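Local atomic coordinates of putative phosphatase (DUF442) (Shewanella putrefaciens CN-32, PDB entry 3GXH), a protein that is a putative phosphatase of the tyrosine and dual-specificity phosphatase clan, and probably hydrolyses phosphate esters. Residues 17-22 and 116-121; 106-111 and 132-137. One frame throughout, in Å; residues are numbered along the deposited sequence. Where two conformers were deposited one is given.

Contact 1. Residues 17-22 and 116-121; sequences QQAPQL and LYQLKQ
The side-chain amide of Q118 donates from NE2 to the backbone carbonyl of Q18, with NE2 2.9 Å from O in a nearly straight bond (N-H...O 167°). The Q18 oxygen lies in the Q118 amide plane, whereas NE2 stands well above the Q18 carbonyl plane. The Q118 chain is extended beyond CG (chi2 -177°), which carries its amide from the helix end to the edge strand. There NE2 also lies 3.6 Å from A19 CB. Q18 and A19 both face L22 in a classic beta bulge, their backbone nitrogens sharing L22 O. The other end of the amide meets water 1, which is 2.6 Å from Q118 OE1 and 2.8 Å from Q18 OE1, a water that cannot donate to every acceptor around it. Q18 NE2 bonds instead to S24 OG and T130 O. Beside the polar pair, L22 CD2 lies 4.1 Å from Y117 CD2, and M92 of helix 82-94 packs against both side chains. The contact thus joins the bulged hairpin to the C-terminal end of helix 108-120: one N-H of Q118 NE2 is spent on Q18 O and OE1 lies against water 1, a buried polar link between strand and helix.

Contact 2. Residues 106-111 and 132-137; sequences ANYRAS and TPWNDE. With SO4 (sulfate ion), chain D.
The loop that leads from strand 100-103 into helix 108-120, probably the phosphate-binding loop of this tyrosine phosphatase-like fold, meets the 3-10 turn at 132-134 here, Y108 lying across W134 and P133. Y108 turns its edge to the indole, CD2 standing 3.5 Å above the centre of the W134 ring system, and the two planes are 53° apart in an edge-to-face pair. The carbonyl of P133 lies over a face of the phenol ring, its O 3.4 Å from Y108 CZ. At the far end Y108 OH donates to E137 OE1 over 2.7 Å, meeting the syn side of the carboxylate; water 2 joins the same hydroxyl to E137 OE2. The indole in turn holds the helix start, with W134 NE1 2.9 Å from Y108 O, although this bond is bent to 133°. P133 packs its CG 3.7 Å from N107 ND2, an amide bonded to A14 O and S24 OG. S111 OG, placed between its own N and carbonyl carbon (chi1 66°), donates to N107 O at 2.7 Å. A sulfate receives the backbone N-H groups of L105, A106, Y108 and R109. R109 NH1 adds a bond of 3.0 Å to sulfate O4, while its NE is fixed by V75 O. The ion probably comes from the crystallisation liquor, yet its cradle of amides, helix N-terminus and guanidinium is consistent with the site for a substrate phosphate. Y108 thus gives its backbone N to the anion and its carbonyl and ring to the 132-137 segment, so one residue links the anion site to that segment.

How the contacts relate
After a short N-terminal helix, 3-7, the chain forms the hairpin of strands 16-19 and 22-25 at one edge of the sheet. Contact 1 brings 17-22 against 116-121, closing a loop of 93 residues that includes the other three strands of the sheet. Segment 106-111 lies inside that loop, but its partner 132-137 comes after it, so the contacts cross rather than nest. Contact 2 closes a shorter loop of 20 residues, mostly helical. Both use helix 108-120, contact 2 at its start and contact 1 at its end, with centres 15 Å apart. They touch where Q18 NE2 packs 4.0 Å from S111 CB, tying sheet edge, helix and post-helical loop together.

Contact 1. Residues 17-22 and 116-121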
ATOM      1  N   GLN A  17      -3.307   9.606   0.413  1.00 14.34           N
ATOM      2  CA  GLN A  17      -3.844   9.394  -0.921  0.50 15.93           C
ATOM      3  C   GLN A  17      -2.746   9.604  -1.936  1.00 17.13           C
ATOM      4  O   GLN A  17      -2.116  10.642  -1.973  1.00 21.21           O
ATOM      5  CB  GLN A  17      -4.961  10.355  -1.202  0.50 17.08           C
ATOM      6  CG  GLN A  17      -5.460  10.225  -2.578  0.50 20.46           C
ATOM      7  CD  GLN A  17      -6.924  10.088  -2.557  0.50 23.50           C
ATOM      8  OE1 GLN A  17      -7.451   8.966  -2.744  0.50 26.76           O
ATOM      9  NE2 GLN A  17      -7.615  11.181  -2.220  0.50 20.51           N
ATOM     10  N   GLN A  18      -2.485   8.607  -2.736  1.00 12.93           N
ATOM     11  CA  GLN A  18      -1.424   8.590  -3.686  1.00 14.57           C
ATOM     12  C   GLN A  18      -1.908   9.017  -5.072  1.00 19.30           C
ATOM     13  O   GLN A  18      -1.139   9.646  -5.824  1.00 18.97           O
ATOM     14  CB  GLN A  18      -0.731   7.247  -3.722  1.00 16.00           C
ATOM     15  CG  GLN A  18      -0.065   6.833  -2.377  1.00 15.71           C
ATOM     16  CD  GLN A  18       1.153   7.691  -2.027  1.00 14.53           C
ATOM     17  OE1 GLN A  18       1.506   8.659  -2.738  1.00 16.55           O
ATOM     18  NE2 GLN A  18       1.788   7.355  -0.893  1.00 13.91           N
ATOM     19  N   ALA A  19      -3.187   8.752  -5.345  1.00 17.05           N
ATOM     20  CA  ALA A  19      -3.861   9.075  -6.602  1.00 20.37           C
ATOM     21  C   ALA A  19      -5.363   8.980  -6.384  1.00 19.30           C
ATOM     22  O   ALA A  19      -5.817   8.460  -5.384  1.00 17.81           O
ATOM     23  CB  ALA A  19      -3.444   8.127  -7.640  1.00 14.87           C
ATOM     24  N   PRO A  20      -6.174   9.538  -7.301  1.00 21.23           N
ATOM     25  CA  PRO A  20      -7.609   9.462  -7.030  1.00 19.60           C
ATOM     26  C   PRO A  20      -8.172   8.034  -6.752  1.00 17.50           C
ATOM     27  O   PRO A  20      -9.100   7.946  -5.910  1.00 22.83           O
ATOM     28  CB  PRO A  20      -8.224  10.125  -8.279  1.00 21.92           C
ATOM     29  CG  PRO A  20      -7.168  11.206  -8.603  1.00 21.71           C
ATOM     30  CD  PRO A  20      -5.858  10.474  -8.396  1.00 21.60           C
ATOM     31  N   GLN A  21      -7.597   6.987  -7.342  1.00 18.41           N
ATOM     32  CA  GLN A  21      -7.993   5.564  -7.028  1.00 16.16           C
ATOM     33  C   GLN A  21      -6.994   4.706  -6.195  1.00 14.32           C
ATOM     34  O   GLN A  21      -7.111   3.481  -6.168  1.00 14.18           O
ATOM     35  CB  GLN A  21      -8.321   4.771  -8.303  1.00 18.48           C
ATOM     36  CG  GLN A  21      -9.393   5.396  -9.242  1.00 21.10           C
ATOM     37  CD  GLN A  21      -9.718   4.497 -10.503  1.00 18.10           C
ATOM     38  OE1 GLN A  21      -8.854   4.225 -11.353  1.00 29.10           O
ATOM     39  NE2 GLN A  21     -10.909   3.971 -10.528  1.00 23.38           N
ATOM     40  N   LEU A  22      -5.949   5.325  -5.657  1.00 14.37           N
ATOM     41  CA  LEU A  22      -4.980   4.563  -4.854  1.00 11.93           C
ATOM     42  C   LEU A  22      -4.709   5.298  -3.545  1.00 12.50           C
ATOM     43  O   LEU A  22      -4.188   6.416  -3.523  1.00 13.72           O
ATOM     44  CB  LEU A  22      -3.646   4.422  -5.591  1.00 13.01           C
ATOM     45  CG  LEU A  22      -2.612   3.578  -4.875  1.00 13.80           C
ATOM     46  CD1 LEU A  22      -3.066   2.154  -4.607  1.00 12.52           C
ATOM     47  CD2 LEU A  22      -1.290   3.658  -5.731  1.00 20.97           C
ATOM     48  N   LEU A 116       6.716   2.881  -6.691  1.00 10.99           N
ATOM     49  CA  LEU A 116       7.194   2.107  -7.802  1.00 10.92           C
ATOM     50  C   LEU A 116       6.098   1.870  -8.831  1.00 12.45           C
ATOM     51  O   LEU A 116       6.379   1.843 -10.054  1.00 12.17           O
ATOM     52  CB  LEU A 116       7.775   0.778  -7.320  1.00 11.70           C
ATOM     53  CG  LEU A 116       9.122   0.957  -6.611  1.00 11.86           C
ATOM     54  CD1 LEU A 116       9.555  -0.383  -6.017  1.00 12.64           C
ATOM     55  CD2 LEU A 116      10.241   1.523  -7.519  1.00 12.75           C
ATOM     56  N   TYR A 117       4.864   1.704  -8.383  1.00 12.56           N
ATOM     57  CA  TYR A 117       3.751   1.497  -9.273  1.00 12.61           C
ATOM     58  C   TYR A 117       3.509   2.723 -10.115  1.00 12.87           C
ATOM     59  O   TYR A 117       3.342   2.632 -11.344  1.00 12.25           O
ATOM     60  CB  TYR A 117       2.489   1.126  -8.479  1.00 14.13           C
ATOM     61  CG  TYR A 117       1.231   1.169  -9.291  1.00 15.99           C
ATOM     62  CD1 TYR A 117       0.924   0.129 -10.152  1.00 15.07           C
ATOM     63  CD2 TYR A 117       0.357   2.282  -9.231  1.00 17.30           C
ATOM     64  CE1 TYR A 117      -0.248   0.166 -10.920  1.00 16.19           C
ATOM     65  CE2 TYR A 117      -0.804   2.322 -10.016  1.00 17.77           C
ATOM     66  CZ  TYR A 117      -1.082   1.257 -10.823  1.00 18.36           C
ATOM     67  OH  TYR A 117      -2.227   1.332 -11.606  1.00 24.18           O
ATOM     68  N   GLN A 118       3.448   3.871  -9.482  1.00 11.85           N
ATOM     69  CA  GLN A 118       3.212   5.098 -10.235  1.00 13.67           C
ATOM     70  C   GLN A 118       4.345   5.350 -11.224  1.00 13.06           C
ATOM     71  O   GLN A 118       4.118   5.798 -12.361  1.00 13.10           O
ATOM     72  CB  GLN A 118       3.000   6.273  -9.317  1.00 14.26           C
ATOM     73  CG  GLN A 118       1.735   6.100  -8.469  1.00 19.14           C
ATOM     74  CD  GLN A 118       1.410   7.271  -7.564  1.00 20.64           C
ATOM     75  OE1 GLN A 118       2.299   7.973  -7.047  1.00 24.24           O
ATOM     76  NE2 GLN A 118       0.094   7.475  -7.343  1.00 23.03           N
ATOM     77  N   LEU A 119       5.568   5.072 -10.779  1.00 12.88           N
ATOM     78  CA  LEU A 119       6.740   5.249 -11.641  1.00 14.04           C
ATOM     79  C   LEU A 119       6.629   4.359 -12.871  1.00 14.24           C
ATOM     80  O   LEU A 119       6.789   4.826 -14.015  1.00 17.14           O
ATOM     81  CB  LEU A 119       8.003   4.975 -10.818  1.00 15.05           C
ATOM     82  CG  LEU A 119       9.308   5.216 -11.544  1.00 18.19           C
ATOM     83  CD1 LEU A 119       9.438   6.710 -11.884  1.00 22.48           C
ATOM     84  CD2 LEU A 119      10.460   4.751 -10.655  1.00 19.10           C
ATOM     85  N   LYS A 120       6.269   3.091 -12.697  1.00 15.03           N
ATOM     86  CA  LYS A 120       6.218   2.182 -13.856  1.00 17.74           C
ATOM     87  C   LYS A 120       5.023   2.443 -14.773  1.00 18.14           C
ATOM     88  O   LYS A 120       5.074   2.146 -15.988  1.00 17.18           O
ATOM     89  CB  LYS A 120       6.263   0.738 -13.392  1.00 20.40           C
ATOM     90  CG  LYS A 120       4.958   0.238 -12.929  1.00 24.06           C
ATOM     91  CD  LYS A 120       4.108  -0.454 -13.999  1.00 31.94           C
ATOM     92  CE  LYS A 120       2.976  -1.192 -13.304  1.00 32.40           C
ATOM     93  NZ  LYS A 120       1.937  -1.657 -14.253  1.00 32.62           N
ATOM     94  N   GLN A 121       3.945   3.006 -14.232  1.00 15.20           N
ATOM     95  CA  GLN A 121       2.780   3.413 -15.003  1.00 14.73           C
ATOM     96  C   GLN A 121       3.070   4.660 -15.854  1.00 18.03           C
ATOM     97  O   GLN A 121       2.203   5.113 -16.589  1.00 18.95           O
ATOM     98  CB  GLN A 121       1.605   3.695 -14.069  1.00 18.80           C
ATOM     99  CG  GLN A 121       1.040   2.463 -13.461  1.00 21.09           C
ATOM    100  CD  GLN A 121       0.349   1.642 -14.499  1.00 26.80           C
ATOM    101  OE1 GLN A 121       0.913   0.689 -15.028  1.00 26.98           O
ATOM    102  NE2 GLN A 121      -0.863   2.048 -14.847  1.00 29.31           N
TER
HETATM  103  O   HOH W   1       1.944   9.878  -5.264  1.00 27.87           O

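Contact 2. Residues 106-111 and 132-137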
ATOM      1  N   ALA A 106       2.751   0.840   9.126  1.00 10.50           N
ATOM      2  CA  ALA A 106       3.031   2.258   9.197  1.00 10.49           C
ATOM      3  C   ALA A 106       3.320   2.992   7.877  1.00 10.66           C
ATOM      4  O   ALA A 106       3.862   4.086   7.863  1.00 11.16           O
ATOM      5  CB  ALA A 106       4.162   2.516  10.240  1.00 12.34           C
ATOM      6  N   ASN A 107       2.934   2.346   6.796  1.00  9.87           N
ATOM      7  CA  ASN A 107       3.010   2.876   5.453  1.00 10.44           C
ATOM      8  C   ASN A 107       4.425   3.026   4.910  1.00 11.63           C
ATOM      9  O   ASN A 107       4.608   3.776   3.959  1.00 12.33           O
ATOM     10  CB  ASN A 107       2.207   4.182   5.289  1.00 11.64           C
ATOM     11  CG  ASN A 107       1.706   4.412   3.822  1.00 11.72           C
ATOM     12  OD1 ASN A 107       1.838   3.556   2.961  1.00 13.74           O
ATOM     13  ND2 ASN A 107       1.099   5.547   3.601  1.00 14.62           N
ATOM     14  N   TYR A 108       5.401   2.260   5.411  1.00 10.25           N
ATOM     15  CA  TYR A 108       6.736   2.283   4.777  1.00 10.68           C
ATOM     16  C   TYR A 108       6.707   1.383   3.543  1.00 11.09           C
ATOM     17  O   TYR A 108       6.877   1.838   2.400  1.00 11.18           O
ATOM     18  CB  TYR A 108       7.816   1.816   5.717  1.00 10.35           C
ATOM     19  CG  TYR A 108       8.285   2.863   6.682  1.00 10.75           C
ATOM     20  CD1 TYR A 108       7.485   3.315   7.705  1.00 12.09           C
ATOM     21  CD2 TYR A 108       9.573   3.334   6.618  1.00 11.68           C
ATOM     22  CE1 TYR A 108       7.982   4.222   8.659  1.00 12.38           C
ATOM     23  CE2 TYR A 108      10.077   4.271   7.556  1.00 11.53           C
ATOM     24  CZ  TYR A 108       9.248   4.696   8.566  1.00 13.68           C
ATOM     25  OH  TYR A 108       9.720   5.599   9.533  1.00 14.46           O
ATOM     26  N   ARG A 109       6.431   0.101   3.708  1.00 11.74           N
ATOM     27  CA  ARG A 109       6.346  -0.821   2.564  1.00 10.89           C
ATOM     28  C   ARG A 109       5.359  -0.276   1.528  1.00 10.45           C
ATOM     29  O   ARG A 109       5.676  -0.244   0.300  1.00 10.56           O
ATOM     30  CB  ARG A 109       5.855  -2.211   2.978  1.00 11.83           C
ATOM     31  CG  ARG A 109       6.842  -3.038   3.758  1.00 11.59           C
ATOM     32  CD  ARG A 109       5.967  -4.063   4.522  1.00 15.44           C
ATOM     33  NE  ARG A 109       6.634  -5.123   5.252  1.00 16.15           N
ATOM     34  CZ  ARG A 109       7.043  -5.039   6.505  1.00 15.01           C
ATOM     35  NH1 ARG A 109       7.088  -3.880   7.168  1.00 20.34           N
ATOM     36  NH2 ARG A 109       7.520  -6.111   7.095  1.00 17.51           N
ATOM     37  N   ALA A 110       4.150   0.111   1.935  1.00 10.42           N
ATOM     38  CA  ALA A 110       3.099   0.488   1.009  1.00 11.28           C
ATOM     39  C   ALA A 110       3.386   1.757   0.235  1.00 10.49           C
ATOM     40  O   ALA A 110       3.126   1.819  -0.969  1.00 11.03           O
ATOM     41  CB  ALA A 110       1.703   0.538   1.732  1.00 11.80           C
ATOM     42  N   SER A 111       3.928   2.774   0.870  1.00 10.77           N
ATOM     43  CA  SER A 111       4.251   4.010   0.127  1.00 10.16           C
ATOM     44  C   SER A 111       5.401   3.766  -0.878  1.00 10.62           C
ATOM     45  O   SER A 111       5.374   4.347  -1.971  1.00 10.72           O
ATOM     46  CB  SER A 111       4.562   5.173   1.061  1.00 11.21           C
ATOM     47  OG  SER A 111       5.760   4.971   1.814  1.00 11.17           O
ATOM     48  N   THR A 132       6.534  10.073   1.900  1.00 15.54           N
ATOM     49  CA  THR A 132       6.500  10.906   3.099  1.00 14.80           C
ATOM     50  C   THR A 132       6.598  10.094   4.412  1.00 13.95           C
ATOM     51  O   THR A 132       7.307  10.499   5.323  1.00 13.87           O
ATOM     52  CB  THR A 132       5.268  11.867   3.037  1.00 19.26           C
ATOM     53  OG1 THR A 132       5.535  12.885   2.049  1.00 21.34           O
ATOM     54  CG2 THR A 132       5.026  12.539   4.386  1.00 18.47           C
ATOM     55  N   PRO A 133       5.942   8.924   4.490  1.00 16.98           N
ATOM     56  CA  PRO A 133       6.025   8.161   5.726  1.00 16.40           C
ATOM     57  C   PRO A 133       7.388   7.693   6.093  1.00 19.02           C
ATOM     58  O   PRO A 133       7.606   7.372   7.248  1.00 22.09           O
ATOM     59  CB  PRO A 133       5.116   6.948   5.445  1.00 18.05           C
ATOM     60  CG  PRO A 133       4.096   7.488   4.491  1.00 20.60           C
ATOM     61  CD  PRO A 133       4.938   8.332   3.577  1.00 18.45           C
ATOM     62  N   TRP A 134       8.319   7.665   5.137  1.00 16.63           N
ATOM     63  CA  TRP A 134       9.692   7.260   5.375  1.00 16.87           C
ATOM     64  C   TRP A 134      10.468   8.281   6.169  1.00 22.52           C
ATOM     65  O   TRP A 134      11.553   7.994   6.632  1.00 23.47           O
ATOM     66  CB  TRP A 134      10.453   6.912   4.059  1.00 15.48           C
ATOM     67  CG  TRP A 134      10.010   5.623   3.509  1.00 11.91           C
ATOM     68  CD1 TRP A 134       8.794   5.356   2.959  1.00 13.11           C
ATOM     69  CD2 TRP A 134      10.755   4.398   3.446  1.00 10.09           C
ATOM     70  NE1 TRP A 134       8.744   4.056   2.549  1.00 10.90           N
ATOM     71  CE2 TRP A 134       9.909   3.428   2.872  1.00 11.17           C
ATOM     72  CE3 TRP A 134      12.027   4.004   3.879  1.00 10.95           C
ATOM     73  CZ2 TRP A 134      10.300   2.115   2.698  1.00 12.92           C
ATOM     74  CZ3 TRP A 134      12.419   2.685   3.671  1.00 12.72           C
ATOM     75  CH2 TRP A 134      11.569   1.767   3.080  1.00 11.78           C
ATOM     76  N   ASN A 135       9.921   9.495   6.253  1.00 22.64           N
ATOM     77  CA  ASN A 135      10.537  10.549   7.017  1.00 29.80           C
ATOM     78  C   ASN A 135      12.006  10.651   6.706  1.00 27.55           C
ATOM     79  O   ASN A 135      12.826  10.745   7.623  1.00 29.60           O
ATOM     80  CB  ASN A 135      10.308  10.280   8.510  1.00 30.15           C
ATOM     81  CG  ASN A 135      10.332  11.529   9.310  1.00 41.69           C
ATOM     82  OD1 ASN A 135      11.186  11.703  10.179  1.00 49.14           O
ATOM     83  ND2 ASN A 135       9.419  12.443   9.000  1.00 52.29           N
ATOM     84  N   ASP A 136      12.336  10.614   5.416  1.00 23.50           N
ATOM     85  CA  ASP A 136      13.704  10.664   4.917  1.00 26.64           C
ATOM     86  C   ASP A 136      14.701   9.562   5.402  1.00 26.95           C
ATOM     87  O   ASP A 136      15.909   9.788   5.422  1.00 27.53           O
ATOM     88  CB  ASP A 136      14.308  12.054   5.183  1.00 27.63           C
ATOM     89  N   GLU A 137      14.204   8.371   5.745  1.00 24.30           N
ATOM     90  CA  GLU A 137      15.045   7.291   6.298  1.00 20.94           C
ATOM     91  C   GLU A 137      15.453   6.259   5.249  1.00 17.38           C
ATOM     92  O   GLU A 137      16.071   5.251   5.561  1.00 19.03           O
ATOM     93  CB  GLU A 137      14.274   6.556   7.409  1.00 17.63           C
ATOM     94  CG  GLU A 137      14.038   7.418   8.651  1.00 15.66           C
ATOM     95  CD  GLU A 137      12.878   6.954   9.503  1.00 13.15           C
ATOM     96  OE1 GLU A 137      12.355   5.849   9.292  1.00 16.58           O
ATOM     97  OE2 GLU A 137      12.509   7.726  10.417  1.00 19.15           O
TER
HETATM   98  S   SO4 D   5       5.816  -0.764   7.764  1.00 13.10           S
HETATM   99  O1  SO4 D   5       5.419   0.611   7.768  1.00 13.99           O
HETATM  100  O2  SO4 D   5       6.912  -1.005   8.702  1.00 15.00           O
HETATM  101  O3  SO4 D   5       4.688  -1.603   8.150  1.00 13.63           O
HETATM  102  O4  SO4 D   5       6.171  -1.153   6.386  1.00 14.40           O
HETATM  103  O   HOH W   2      10.681   7.237  12.111  1.00 25.14           O